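Local atomic coordinates of N utilization substance protein B (PDB entry 3R2C), a protein that probably binds the boxA antiterminator sequence of ribosomal RNA operons and takes part in transcription antitermination. Residues Asp62-Lys67 with Leu87-Leu92. Residues are numbered along the deposited sequence; the frame is centred on the assembly and turned at random.
Sequences DSIIEK and LGVAEL
Segments 62-67 and 87-92, on helices 58-66 and 79-94, come nearest at Ile65 and Val89, whose CA atoms are 8.0 Å apart. No hydrogen bond links the two segments, and the contact is a small hydrophobic one in which Val89 serves two isoleucines from successive positions of the first helix. Its CB points toward segment 62-67, and each methyl takes one partner. Val89 CG2, which sits beside the backbone N and anti to the carbonyl carbon, meets the methylene CG1 of Ile65 at 4.0 Å, the two side chains meeting at a slant. On Ile65, CG1 is likewise beside the backbone N (chi1 -70°), which lets this branch reach across although the CA–CB bond does not aim at segment 87-92. Val89 CG1 faces the tip of Ile64 more loosely, 4.4 Å from its CD1. Ile130 of helix 117-137 touches all three side chains, and Phe94, farther along helix 79-94, packs on both Ile64 and Val89. Asp62 adds a polar tie between the same two helices through a salt bridge from its OD2 to Arg86. Ile64 is partly exposed, whereas Ile65 and Val89 are buried. This is aliphatic interhelical packing in the all-helical NusB fold, with helices 58-66, 79-94 and 117-137 meeting around Val89.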
ATOM      1  N   ASP A  62       5.148   3.702  13.050  1.00 13.07           N
ATOM      2  CA  ASP A  62       3.802   4.247  13.189  1.00 15.27           C
ATOM      3  C   ASP A  62       3.759   5.341  14.271  1.00 12.94           C
ATOM      4  O   ASP A  62       3.062   6.338  14.134  1.00 18.48           O
ATOM      5  CB  ASP A  62       2.810   3.112  13.510  1.00 17.79           C
ATOM      6  CG  ASP A  62       2.458   2.269  12.264  1.00 26.92           C
ATOM      7  OD1 ASP A  62       3.026   2.531  11.175  1.00 22.45           O
ATOM      8  OD2 ASP A  62       1.620   1.342  12.365  1.00 19.95           O
ATOM      9  N   SER A  63       4.498   5.136  15.351  1.00 14.90           N
ATOM     10  CA  SER A  63       4.580   6.135  16.417  1.00 18.73           C
ATOM     11  C   SER A  63       5.258   7.419  15.930  1.00 20.17           C
ATOM     12  O   SER A  63       4.825   8.534  16.238  1.00 20.02           O
ATOM     13  CB  SER A  63       5.354   5.555  17.599  1.00 24.05           C
ATOM     14  OG  SER A  63       5.565   6.532  18.593  1.00 31.91           O
ATOM     15  N   ILE A  64       6.344   7.266  15.182  1.00 16.34           N
ATOM     16  CA  ILE A  64       7.050   8.429  14.647  1.00 14.88           C
ATOM     17  C   ILE A  64       6.126   9.231  13.732  1.00 19.95           C
ATOM     18  O   ILE A  64       6.072  10.451  13.796  1.00 16.02           O
ATOM     19  CB  ILE A  64       8.294   8.002  13.869  1.00 16.87           C
ATOM     20  CG1 ILE A  64       9.372   7.542  14.859  1.00 19.95           C
ATOM     21  CG2 ILE A  64       8.785   9.149  12.982  1.00 16.93           C
ATOM     22  CD1 ILE A  64      10.465   6.728  14.232  1.00 24.16           C
ATOM     23  N   ILE A  65       5.384   8.532  12.887  1.00 17.65           N
ATOM     24  CA  ILE A  65       4.433   9.183  11.999  1.00 15.68           C
ATOM     25  C   ILE A  65       3.350   9.900  12.815  1.00 15.52           C
ATOM     26  O   ILE A  65       3.050  11.061  12.565  1.00 16.62           O
ATOM     27  CB  ILE A  65       3.806   8.151  11.030  1.00 17.96           C
ATOM     28  CG1 ILE A  65       4.865   7.679  10.010  1.00 12.68           C
ATOM     29  CG2 ILE A  65       2.589   8.732  10.320  1.00 18.81           C
ATOM     30  CD1 ILE A  65       4.444   6.401   9.255  1.00 13.22           C
ATOM     31  N   GLU A  66       2.782   9.212  13.804  1.00 17.69           N
ATOM     32  CA  GLU A  66       1.695   9.785  14.598  1.00 22.55           C
ATOM     33  C   GLU A  66       2.117  11.035  15.367  1.00 22.37           C
ATOM     34  O   GLU A  66       1.329  11.959  15.532  1.00 22.97           O
ATOM     35  CB  GLU A  66       1.119   8.737  15.560  1.00 22.79           C
ATOM     36  CG  GLU A  66       0.074   7.852  14.903  1.00 25.74           C
ATOM     37  CD  GLU A  66      -0.634   6.933  15.891  1.00 34.23           C
ATOM     38  OE1 GLU A  66      -0.134   6.776  17.028  1.00 34.10           O
ATOM     39  OE2 GLU A  66      -1.690   6.368  15.529  1.00 30.20           O
ATOM     40  N   LYS A  67       3.359  11.064  15.832  1.00 20.28           N
ATOM     41  CA  LYS A  67       3.883  12.244  16.510  1.00 27.22           C
ATOM     42  C   LYS A  67       3.738  13.511  15.662  1.00 31.11           C
ATOM     43  O   LYS A  67       3.704  14.612  16.202  1.00 36.18           O
ATOM     44  CB  LYS A  67       5.346  12.036  16.896  1.00 33.61           C
ATOM     45  CG  LYS A  67       5.933  13.159  17.735  1.00 55.99           C
ATOM     46  CD  LYS A  67       7.194  12.703  18.458  1.00 81.05           C
ATOM     47  CE  LYS A  67       7.634  13.712  19.514  1.00 91.44           C
ATOM     48  NZ  LYS A  67       8.834  13.248  20.273  1.00 87.52           N
ATOM     49  N   LEU A  87       7.165   3.481   4.415  1.00 13.37           N
ATOM     50  CA  LEU A  87       8.327   3.162   3.609  1.00 13.09           C
ATOM     51  C   LEU A  87       9.348   4.303   3.678  1.00 14.90           C
ATOM     52  O   LEU A  87      10.556   4.066   3.814  1.00 13.80           O
ATOM     53  CB  LEU A  87       7.891   2.901   2.164  1.00 12.96           C
ATOM     54  CG  LEU A  87       9.019   2.599   1.174  1.00 18.21           C
ATOM     55  CD1 LEU A  87       9.811   1.372   1.620  1.00 15.04           C
ATOM     56  CD2 LEU A  87       8.449   2.405  -0.241  1.00 16.79           C
ATOM     57  N   GLY A  88       8.866   5.543   3.576  1.00 15.79           N
ATOM     58  CA  GLY A  88       9.740   6.708   3.636  1.00 12.54           C
ATOM     59  C   GLY A  88      10.485   6.748   4.964  1.00 14.99           C
ATOM     60  O   GLY A  88      11.678   7.015   5.018  1.00 14.09           O
ATOM     61  N   VAL A  89       9.788   6.464   6.049  1.00 12.78           N
ATOM     62  CA  VAL A  89      10.429   6.516   7.363  1.00 11.87           C
ATOM     63  C   VAL A  89      11.466   5.399   7.499  1.00 14.18           C
ATOM     64  O   VAL A  89      12.553   5.617   8.019  1.00 14.02           O
ATOM     65  CB  VAL A  89       9.394   6.437   8.497  1.00 13.88           C
ATOM     66  CG1 VAL A  89      10.089   6.181   9.863  1.00 16.12           C
ATOM     67  CG2 VAL A  89       8.571   7.717   8.532  1.00 16.86           C
ATOM     68  N   ALA A  90      11.117   4.200   7.040  1.00 13.71           N
ATOM     69  CA  ALA A  90      12.032   3.068   7.102  1.00 14.75           C
ATOM     70  C   ALA A  90      13.345   3.405   6.386  1.00 17.70           C
ATOM     71  O   ALA A  90      14.428   3.113   6.899  1.00 17.75           O
ATOM     72  CB  ALA A  90      11.395   1.820   6.489  1.00 13.72           C
ATOM     73  N   GLU A  91      13.269   4.020   5.212  1.00 13.54           N
ATOM     74  CA  GLU A  91      14.503   4.294   4.466  1.00 15.27           C
ATOM     75  C   GLU A  91      15.275   5.497   5.006  1.00 16.14           C
ATOM     76  O   GLU A  91      16.500   5.447   5.144  1.00 18.29           O
ATOM     77  CB  GLU A  91      14.243   4.505   2.966  1.00 14.52           C
ATOM     78  CG  GLU A  91      15.552   4.415   2.175  1.00 20.97           C
ATOM     79  CD  GLU A  91      15.347   4.266   0.685  1.00 24.97           C
ATOM     80  OE1 GLU A  91      14.192   4.388   0.223  1.00 20.73           O
ATOM     81  OE2 GLU A  91      16.351   4.027  -0.025  1.00 22.96           O
ATOM     82  N   LEU A  92      14.572   6.582   5.296  1.00 14.63           N
ATOM     83  CA  LEU A  92      15.237   7.818   5.714  1.00 15.21           C
ATOM     84  C   LEU A  92      15.856   7.660   7.093  1.00 21.20           C
ATOM     85  O   LEU A  92      16.932   8.168   7.366  1.00 20.62           O
ATOM     86  CB  LEU A  92      14.236   8.975   5.751  1.00 13.20           C
ATOM     87  CG  LEU A  92      13.816   9.472   4.366  1.00 14.17           C
ATOM     88  CD1 LEU A  92      12.667  10.475   4.500  1.00 12.87           C
ATOM     89  CD2 LEU A  92      15.005  10.081   3.608  1.00 14.88           C
TER